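Local coordinates for protein alginate lyase A1-II' (Sphingomonas sp., PDB 2Z42) that probably cleaves the polysaccharide alginate as a lyase, this chain being the alginate lyase domain of a longer protein, at residues Gly84-His89 with Val168-Ala173; Gln99-Gly104 with Asn204-Asn209; Met136-Asn141 with Ala173-Asn178. All coordinates share one frame; numbering follows the deposited sequence. Where two conformers were deposited one is given.

Contact 1 (Gly84-His89 with Val168-Ala173); sequences GWQGTH and VTDGVA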
loop_
_atom_site.group_PDB
_atom_site.type_symbol
_atom_site.label_atom_id
_atom_site.label_comp_id
_atom_site.label_asym_id
_atom_site.label_seq_id
_atom_site.Cartn_x
_atom_site.Cartn_y
_atom_site.Cartn_z
ATOM N N GLY A 84 -14.284 -0.346 8.091
ATOM C CA GLY A 84 -15.364 0.313 7.374
ATOM C C GLY A 84 -15.099 1.782 7.135
ATOM O O GLY A 84 -14.100 2.324 7.604
ATOM N N TRP A 85 -16.016 2.425 6.409
ATOM C CA TRP A 85 -15.887 3.845 6.098
ATOM C C TRP A 85 -16.061 4.769 7.319
ATOM O O TRP A 85 -15.530 5.882 7.333
ATOM C CB TRP A 85 -16.881 4.231 4.992
ATOM C CG TRP A 85 -18.293 4.196 5.463
ATOM C CD1 TRP A 85 -19.108 3.102 5.543
ATOM C CD2 TRP A 85 -19.054 5.303 5.963
ATOM N NE1 TRP A 85 -20.339 3.462 6.044
ATOM C CE2 TRP A 85 -20.333 4.806 6.313
ATOM C CE3 TRP A 85 -18.785 6.667 6.140
ATOM C CZ2 TRP A 85 -21.340 5.630 6.834
ATOM C CZ3 TRP A 85 -19.782 7.480 6.663
ATOM C CH2 TRP A 85 -21.041 6.952 7.008
ATOM N N GLN A 86 -16.789 4.297 8.331
ATOM C CA GLN A 86 -17.094 5.082 9.528
ATOM C C GLN A 86 -15.947 5.028 10.518
ATOM O O GLN A 86 -15.320 3.977 10.681
ATOM C CB GLN A 86 -18.358 4.545 10.211
ATOM C CG GLN A 86 -19.638 4.847 9.466
ATOM C CD GLN A 86 -20.810 3.971 9.890
ATOM O OE1 GLN A 86 -20.840 2.763 9.629
ATOM N NE2 GLN A 86 -21.797 4.590 10.538
ATOM N N GLY A 87 -15.715 6.143 11.207
ATOM C CA GLY A 87 -14.601 6.292 12.150
ATOM C C GLY A 87 -13.345 6.846 11.499
ATOM O O GLY A 87 -13.402 7.445 10.432
ATOM N N THR A 88 -12.207 6.638 12.152
ATOM C CA THR A 88 -10.930 7.205 11.720
ATOM C C THR A 88 -9.903 6.096 11.584
ATOM O O THR A 88 -9.681 5.340 12.519
ATOM C CB THR A 88 -10.399 8.239 12.719
ATOM O OG1 THR A 88 -11.409 9.237 12.927
ATOM C CG2 THR A 88 -9.152 8.927 12.174
ATOM N N HIS A 89 -9.285 6.040 10.412
ATOM C CA HIS A 89 -8.429 4.919 10.024
ATOM C C HIS A 89 -7.213 5.543 9.372
ATOM O O HIS A 89 -7.325 6.209 8.342
ATOM C CB HIS A 89 -9.203 4.005 9.066
ATOM C CG HIS A 89 -10.486 3.514 9.653
ATOM N ND1 HIS A 89 -11.711 4.069 9.350
ATOM C CD2 HIS A 89 -10.723 2.562 10.580
ATOM C CE1 HIS A 89 -12.649 3.474 10.067
ATOM N NE2 HIS A 89 -12.078 2.545 10.814
ATOM N N VAL A 168 -8.684 7.725 6.391
ATOM C CA VAL A 168 -10.114 7.763 6.087
ATOM C C VAL A 168 -10.812 8.187 7.356
ATOM O O VAL A 168 -10.591 7.593 8.410
ATOM C CB VAL A 168 -10.665 6.408 5.585
ATOM C CG1 VAL A 168 -12.216 6.376 5.653
ATOM C CG2 VAL A 168 -10.173 6.120 4.157
ATOM N N THR A 169 -11.618 9.247 7.266
ATOM C CA THR A 169 -12.454 9.671 8.387
ATOM C C THR A 169 -13.872 9.798 7.864
ATOM O O THR A 169 -14.134 10.660 7.027
ATOM C CB THR A 169 -12.027 11.030 8.996
ATOM O OG1 THR A 169 -10.623 11.023 9.295
ATOM C CG2 THR A 169 -12.817 11.278 10.285
ATOM N N ASP A 170 -14.761 8.926 8.347
ATOM C CA ASP A 170 -16.159 8.906 7.902
ATOM C C ASP A 170 -16.317 9.147 6.398
ATOM O O ASP A 170 -17.024 10.064 5.965
ATOM C CB ASP A 170 -16.999 9.925 8.692
ATOM C CG ASP A 170 -17.060 9.609 10.176
ATOM O OD1 ASP A 170 -17.229 8.430 10.546
ATOM O OD2 ASP A 170 -16.956 10.564 10.982
ATOM N N GLY A 171 -15.626 8.343 5.598
ATOM C CA GLY A 171 -15.843 8.377 4.159
ATOM C C GLY A 171 -15.133 9.486 3.428
ATOM O O GLY A 171 -15.353 9.684 2.223
ATOM N N VAL A 172 -14.270 10.195 4.145
ATOM C CA VAL A 172 -13.417 11.200 3.534
ATOM C C VAL A 172 -11.982 10.688 3.557
ATOM O O VAL A 172 -11.495 10.303 4.612
ATOM C CB VAL A 172 -13.496 12.568 4.265
ATOM C CG1 VAL A 172 -12.651 13.582 3.529
ATOM C CG2 VAL A 172 -14.940 13.044 4.334
ATOM N N ALA A 173 -11.334 10.676 2.394
ATOM C CA ALA A 173 -9.923 10.309 2.289
ATOM C C ALA A 173 -9.062 11.568 2.424
ATOM O O ALA A 173 -9.271 12.539 1.697
ATOM C CB ALA A 173 -9.656 9.617 0.954
#

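Contact 2 (Gln99-Gly104 with Asn204-Asn209); sequences QLPSSG and NYVQDN. With SO4 (sulfate ion), chain C.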
loop_
_atom_site.group_PDB
_atom_site.type_symbol
_atom_site.label_atom_id
_atom_site.label_comp_id
_atom_site.label_asym_id
_atom_site.label_seq_id
_atom_site.Cartn_x
_atom_site.Cartn_y
_atom_site.Cartn_z
ATOM N N GLN A 99 14.768 2.371 -6.767
ATOM C CA GLN A 99 14.900 1.907 -8.137
ATOM C C GLN A 99 13.530 1.699 -8.778
ATOM O O GLN A 99 12.604 1.181 -8.144
ATOM C CB GLN A 99 15.717 0.612 -8.177
ATOM C CG GLN A 99 15.917 0.010 -9.554
ATOM C CD GLN A 99 16.790 -1.216 -9.514
ATOM O OE1 GLN A 99 17.966 -1.150 -9.141
ATOM N NE2 GLN A 99 16.223 -2.349 -9.888
ATOM N N LEU A 100 13.421 2.128 -10.037
ATOM C CA LEU A 100 12.192 2.036 -10.795
ATOM C C LEU A 100 12.281 0.999 -11.917
ATOM O O LEU A 100 13.385 0.713 -12.413
ATOM C CB LEU A 100 11.852 3.419 -11.392
ATOM C CG LEU A 100 11.442 4.462 -10.362
ATOM C CD1 LEU A 100 11.519 5.873 -10.983
ATOM C CD2 LEU A 100 10.040 4.174 -9.847
ATOM N N PRO A 101 11.129 0.454 -12.343
ATOM C CA PRO A 101 11.095 -0.402 -13.511
ATOM C C PRO A 101 11.147 0.476 -14.765
ATOM O O PRO A 101 11.118 1.698 -14.658
ATOM C CB PRO A 101 9.718 -1.047 -13.413
ATOM C CG PRO A 101 8.876 0.042 -12.837
ATOM C CD PRO A 101 9.762 0.694 -11.813
ATOM N N SER A 102 11.196 -0.139 -15.933
ATOM C CA SER A 102 11.257 0.642 -17.177
ATOM C C SER A 102 10.078 1.622 -17.307
ATOM O O SER A 102 10.252 2.752 -17.791
ATOM C CB SER A 102 11.367 -0.281 -18.388
ATOM O OG SER A 102 12.625 -0.947 -18.359
ATOM N N SER A 103 8.895 1.215 -16.842
ATOM C CA SER A 103 7.712 2.077 -16.920
ATOM C C SER A 103 7.854 3.378 -16.115
ATOM O O SER A 103 7.110 4.340 -16.362
ATOM C CB SER A 103 6.469 1.325 -16.440
ATOM O OG SER A 103 6.422 1.314 -15.010
ATOM N N GLY A 104 8.773 3.374 -15.143
ATOM C CA GLY A 104 9.063 4.514 -14.268
ATOM C C GLY A 104 8.019 4.758 -13.182
ATOM O O GLY A 104 7.983 5.825 -12.578
ATOM N N ASN A 204 5.736 -2.370 -2.476
ATOM C CA ASN A 204 6.265 -2.151 -3.809
ATOM C C ASN A 204 5.391 -2.909 -4.787
ATOM O O ASN A 204 5.572 -4.115 -4.994
ATOM C CB ASN A 204 7.709 -2.669 -3.863
ATOM C CG ASN A 204 8.357 -2.449 -5.214
ATOM O OD1 ASN A 204 7.714 -1.960 -6.150
ATOM N ND2 ASN A 204 9.646 -2.795 -5.321
ATOM N N TYR A 205 4.429 -2.195 -5.364
ATOM C CA TYR A 205 3.531 -2.793 -6.346
ATOM C C TYR A 205 3.974 -2.213 -7.695
ATOM O O TYR A 205 3.720 -1.037 -8.024
ATOM C CB TYR A 205 2.095 -2.437 -5.960
ATOM C CG TYR A 205 0.994 -2.857 -6.896
ATOM C CD1 TYR A 205 1.067 -4.041 -7.639
ATOM C CD2 TYR A 205 -0.162 -2.074 -7.000
ATOM C CE1 TYR A 205 0.023 -4.415 -8.485
ATOM C CE2 TYR A 205 -1.203 -2.447 -7.828
ATOM C CZ TYR A 205 -1.100 -3.607 -8.576
ATOM O OH TYR A 205 -2.140 -3.974 -9.392
ATOM N N VAL A 206 4.716 -3.027 -8.432
ATOM C CA VAL A 206 5.503 -2.520 -9.555
ATOM C C VAL A 206 4.639 -2.353 -10.814
ATOM O O VAL A 206 4.121 -3.331 -11.329
ATOM C CB VAL A 206 6.789 -3.368 -9.794
ATOM C CG1 VAL A 206 6.475 -4.815 -10.124
ATOM C CG2 VAL A 206 7.613 -2.771 -10.896
ATOM N N GLN A 207 4.469 -1.109 -11.303
ATOM C CA GLN A 207 3.532 -0.868 -12.417
ATOM C C GLN A 207 4.187 -1.111 -13.769
ATOM O O GLN A 207 4.230 -0.209 -14.628
ATOM C CB GLN A 207 2.943 0.543 -12.352
ATOM C CG GLN A 207 2.323 0.865 -11.010
ATOM C CD GLN A 207 1.125 -0.017 -10.679
ATOM O OE1 GLN A 207 0.044 0.138 -11.257
ATOM N NE2 GLN A 207 1.309 -0.952 -9.736
ATOM N N ASP A 208 4.701 -2.330 -13.931
ATOM C CA ASP A 208 5.371 -2.764 -15.149
ATOM C C ASP A 208 5.350 -4.296 -15.093
ATOM O O ASP A 208 5.745 -4.901 -14.079
ATOM C CB ASP A 208 6.797 -2.194 -15.178
ATOM C CG ASP A 208 7.509 -2.420 -16.490
ATOM O OD1 ASP A 208 8.381 -1.595 -16.832
ATOM O OD2 ASP A 208 7.241 -3.430 -17.153
ATOM N N ASN A 209 4.820 -4.917 -16.147
ATOM C CA ASN A 209 4.776 -6.382 -16.235
ATOM C C ASN A 209 5.509 -6.898 -17.468
ATOM O O ASN A 209 5.294 -8.017 -17.909
ATOM C CB ASN A 209 3.327 -6.913 -16.182
ATOM C CG ASN A 209 2.421 -6.342 -17.286
ATOM O OD1 ASN A 209 1.194 -6.424 -17.184
ATOM N ND2 ASN A 209 3.013 -5.776 -18.332
HETATM S S SO4 C . -5.350 -2.712 -9.928
HETATM O O1 SO4 C . -4.268 -2.018 -9.232
HETATM O O2 SO4 C . -4.931 -4.068 -10.281
HETATM O O3 SO4 C . -6.531 -2.792 -9.075
HETATM O O4 SO4 C . -5.696 -1.981 -11.142
#

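Contact 3 (Met136-Asn141 with Ala173-Asn178); sequences MQVKQN and AYVTMN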
loop_
_atom_site.group_PDB
_atom_site.type_symbol
_atom_site.label_atom_id
_atom_site.label_comp_id
_atom_site.label_asym_id
_atom_site.label_seq_id
_atom_site.Cartn_x
_atom_site.Cartn_y
_atom_site.Cartn_z
ATOM N N MET A 136 -1.525 10.646 -5.495
ATOM C CA MET A 136 -2.325 9.823 -4.578
ATOM C C MET A 136 -3.750 9.729 -5.121
ATOM O O MET A 136 -4.609 10.550 -4.772
ATOM C CB MET A 136 -2.276 10.336 -3.121
ATOM C CG MET A 136 -0.863 10.474 -2.547
ATOM S SD MET A 136 -0.707 10.474 -0.738
ATOM C CE MET A 136 0.380 11.824 -0.510
ATOM N N GLN A 137 -3.968 8.725 -5.982
ATOM C CA GLN A 137 -5.187 8.543 -6.759
ATOM C C GLN A 137 -6.303 8.000 -5.892
ATOM O O GLN A 137 -6.133 6.983 -5.226
ATOM C CB GLN A 137 -4.913 7.629 -7.947
ATOM C CG GLN A 137 -3.766 8.162 -8.798
ATOM C CD GLN A 137 -3.343 7.225 -9.910
ATOM O OE1 GLN A 137 -2.614 7.634 -10.827
ATOM N NE2 GLN A 137 -3.771 5.965 -9.836
ATOM N N VAL A 138 -7.433 8.699 -5.889
ATOM C CA VAL A 138 -8.609 8.241 -5.139
ATOM C C VAL A 138 -9.720 7.885 -6.128
ATOM O O VAL A 138 -10.204 8.747 -6.843
ATOM C CB VAL A 138 -9.101 9.305 -4.122
ATOM C CG1 VAL A 138 -10.263 8.756 -3.285
ATOM C CG2 VAL A 138 -7.954 9.771 -3.215
ATOM N N LYS A 139 -10.127 6.619 -6.158
ATOM C CA LYS A 139 -11.147 6.154 -7.115
ATOM C C LYS A 139 -12.490 6.859 -6.922
ATOM O O LYS A 139 -12.900 7.124 -5.801
ATOM C CB LYS A 139 -11.321 4.637 -7.012
ATOM C CG LYS A 139 -12.166 4.025 -8.140
ATOM C CD LYS A 139 -11.722 2.641 -8.539
ATOM C CE LYS A 139 -10.405 2.694 -9.361
ATOM N NZ LYS A 139 -10.040 1.413 -10.055
ATOM N N GLN A 140 -13.168 7.180 -8.020
ATOM C CA GLN A 140 -14.466 7.875 -7.914
ATOM C C GLN A 140 -15.660 6.942 -7.648
ATOM O O GLN A 140 -16.448 7.167 -6.713
ATOM C CB GLN A 140 -14.709 8.716 -9.163
ATOM C CG GLN A 140 -13.624 9.717 -9.451
ATOM C CD GLN A 140 -14.170 11.086 -9.814
ATOM O OE1 GLN A 140 -14.803 11.748 -8.994
ATOM N NE2 GLN A 140 -13.914 11.522 -11.038
ATOM N N ASN A 141 -15.783 5.903 -8.461
ATOM C CA ASN A 141 -16.914 4.977 -8.409
ATOM C C ASN A 141 -16.587 3.749 -7.581
ATOM O O ASN A 141 -15.550 3.106 -7.795
ATOM C CB ASN A 141 -17.271 4.492 -9.818
ATOM C CG ASN A 141 -17.762 5.602 -10.715
ATOM O OD1 ASN A 141 -17.129 5.913 -11.711
ATOM N ND2 ASN A 141 -18.897 6.202 -10.370
ATOM N N ALA A 173 -11.334 10.676 2.394
ATOM C CA ALA A 173 -9.923 10.309 2.289
ATOM C C ALA A 173 -9.062 11.568 2.424
ATOM O O ALA A 173 -9.271 12.539 1.697
ATOM C CB ALA A 173 -9.656 9.617 0.954
ATOM N N TYR A 174 -8.131 11.557 3.372
ATOM C CA TYR A 174 -7.119 12.609 3.493
ATOM C C TYR A 174 -5.795 12.007 3.091
ATOM O O TYR A 174 -5.352 11.009 3.677
ATOM C CB TYR A 174 -7.028 13.142 4.924
ATOM C CG TYR A 174 -8.280 13.850 5.379
ATOM C CD1 TYR A 174 -9.248 13.176 6.107
ATOM C CD2 TYR A 174 -8.504 15.184 5.053
ATOM C CE1 TYR A 174 -10.413 13.803 6.522
ATOM C CE2 TYR A 174 -9.671 15.832 5.463
ATOM C CZ TYR A 174 -10.622 15.128 6.200
ATOM O OH TYR A 174 -11.791 15.746 6.605
ATOM N N VAL A 175 -5.195 12.577 2.058
ATOM C CA VAL A 175 -3.957 12.045 1.530
ATOM C C VAL A 175 -2.852 13.075 1.734
ATOM O O VAL A 175 -2.985 14.220 1.320
ATOM C CB VAL A 175 -4.108 11.539 0.069
ATOM C CG1 VAL A 175 -5.069 10.357 0.034
ATOM C CG2 VAL A 175 -4.596 12.641 -0.889
ATOM N N THR A 176 -1.768 12.674 2.397
ATOM C CA THR A 176 -0.746 13.647 2.797
ATOM C C THR A 176 0.637 13.182 2.380
ATOM O O THR A 176 1.019 12.049 2.672
ATOM C CB THR A 176 -0.739 13.914 4.321
ATOM O OG1 THR A 176 -2.009 14.419 4.755
ATOM C CG2 THR A 176 0.341 14.918 4.697
ATOM N N MET A 177 1.366 14.046 1.673
ATOM C CA MET A 177 2.763 13.792 1.355
ATOM C C MET A 177 3.579 14.975 1.822
ATOM O O MET A 177 3.357 16.101 1.363
ATOM C CB MET A 177 2.974 13.626 -0.146
ATOM C CG MET A 177 4.375 13.201 -0.539
ATOM S SD MET A 177 4.767 11.452 -0.310
ATOM C CE MET A 177 3.149 10.751 -0.162
ATOM N N ASN A 178 4.515 14.720 2.722
ATOM C CA ASN A 178 5.416 15.770 3.194
ATOM C C ASN A 178 4.653 17.016 3.642
ATOM O O ASN A 178 4.942 18.140 3.215
ATOM C CB ASN A 178 6.437 16.090 2.111
ATOM C CG ASN A 178 7.337 14.904 1.791
ATOM O OD1 ASN A 178 7.553 14.027 2.630
ATOM N ND2 ASN A 178 7.876 14.882 0.585
#

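Contact 1 (Gly84-His89 with Val168-Ala173)
In the seven-stranded antiparallel sheet of this beta-sandwich, Thr-88 and His-89 begin strand 88-99 and pair with Thr-169 and Val-168 at the end of strand 162-169, where a type I' turn from Thr-169 to Val-172 begins and leads into strand 172-177. His-89 and Val-168 form the hydrogen-bonded pair: His-89 N reaches Val-168 O at 2.9 Å and Val-168 N returns to His-89 O at 2.8 Å. Thr-88 and Thr-169 make the non-hydrogen-bonded pair beside it, side chains alongside, with Thr-88 OG1 3.6 Å from Thr-169 CG2. Thr-88 OG1 bonds His-232 N and Leu-230 O, and Thr-169 OG1 bonds His-232 O; His-232 belongs to the C-terminal histidine tag.

Beyond the strands, Asp-170 N donates to Gly-87 O at 2.9 Å, while Gly-87 N meets Asp-170 OD1 at 2.8 Å in a nearly straight bond (168°) that comes down on the carboxylate from 40° out of its plane. Farther along, Trp-85 O takes only a weak bond from Gly-171 N. A chi1 of 70° swings the indole over to the turn, where its benzo edge, through CE3, sits 3.5 Å from Asp-170 C. Asp-170 thus carries the bonding past the last strand pair, backbone N and probably charged carboxylate both holding Gly-87; the nearby Glu-231 carboxylate may raise the pKa of one acid of the two.

Contact 2 (Gln99-Gly104 with Asn204-Asn209)
Ser-103 OG gives the shortest polar bond here, 2.7 Å to Gln-207 O, reaching the carbonyl from 57° above its plane. It joins two loops at one end of the beta-sandwich: a type I turn from Pro-101 to Gly-104, on the connection between strands 88-99 and 105-114, and the chain leaving strand 204-206 through an inverse gamma turn centred on Gln-207. A second bond runs in the same sense, from Ser-103 N to Asp-208 OD1 at 2.9 Å, on the anti side of the carboxylate and 23° out of its plane. With CG anti to the backbone N (chi1 -172°), Asp-208 extends its acid toward the turn, and Thr-210 holds OD2. An alanine here would probably leave Ser-103 N without its acceptor and the Thr-210 hydroxyl without its mate.

Beside these bonds the Pro-101 ring lies alongside Val-206, CG to CG2 at 3.6 Å, and its CB lies equally near Asp-208 CB; Ala-216 backs both Pro-101 and Val-206. On strand 204-206, Tyr-205 OH donates to O1 of a sulfate, probably from the crystallisation liquor, that Ser-64 also binds. Gln-207 NE2, bonded to Tyr-205 O at 3.0 Å, sits 3.2 Å above the centre of the Tyr-205 ring.

Contact 3 (Met136-Asn141 with Ala173-Asn178)
Met-136 and Val-175 meet flank to flank, pointing opposite ways: Met-136 CB lies 3.9 Å from Val-175 CB and 4.0 Å from Val-175 CG2. With chi1 at -55°, CG stands anti to the carbonyl carbon and the thioether runs on along the valine, SD coming to 3.7 Å from Val-175 CB. A second conformer is deposited for Met-136, and the approach of its methyl to Met-177 is too short to be sound, so the placing of that end is doubtful. Two residues on, on the same face, Val-138 spreads its two methyls over two neighbours: CG1 faces Ala-173 CB and CG2 faces Val-175 CG1, each pair at a looser 4.4 Å.

Further apolar side chains surround this layer. Phe-153 packs on Met-136, Ile-156 and Met-164 on Met-177, and Val-184 on Val-138. Backbone bonds to Asn-151 and Val-149 seat Met-136 and Val-138 in their own sheet, while Thr-176, turned away from the interface, bonds Thr-181. The two strands run nearly antiparallel (169°) with axes 8.7 Å apart, too distant for backbone pairing; only side chains bridge them, the face-to-face packing that makes the hydrophobic core of a beta-jelly roll, as in its concanavalin-like family.

Along the chain the six segments come in the order 84-89, 99-104, 136-141, 168-173, 173-178 and 204-209, so contact 1 crosses both others, while contact 3 falls wholly between the two halves of contact 2. Contacts 1 and 3 are neighbours, centres about 12 Å apart, and share Ala-173 on strand 172-177: one joins strands edge to edge within the seven-stranded sheet, the other packs that sheet on the opposing one, to which strands 132-139 and 204-206 of contacts 3 and 2 both belong. Contact 2 lies across the chain's centre from contact 1, about 30 Å away between centres, and about 20 Å from contact 3. Together they fasten distant residues into one beta-sandwich domain.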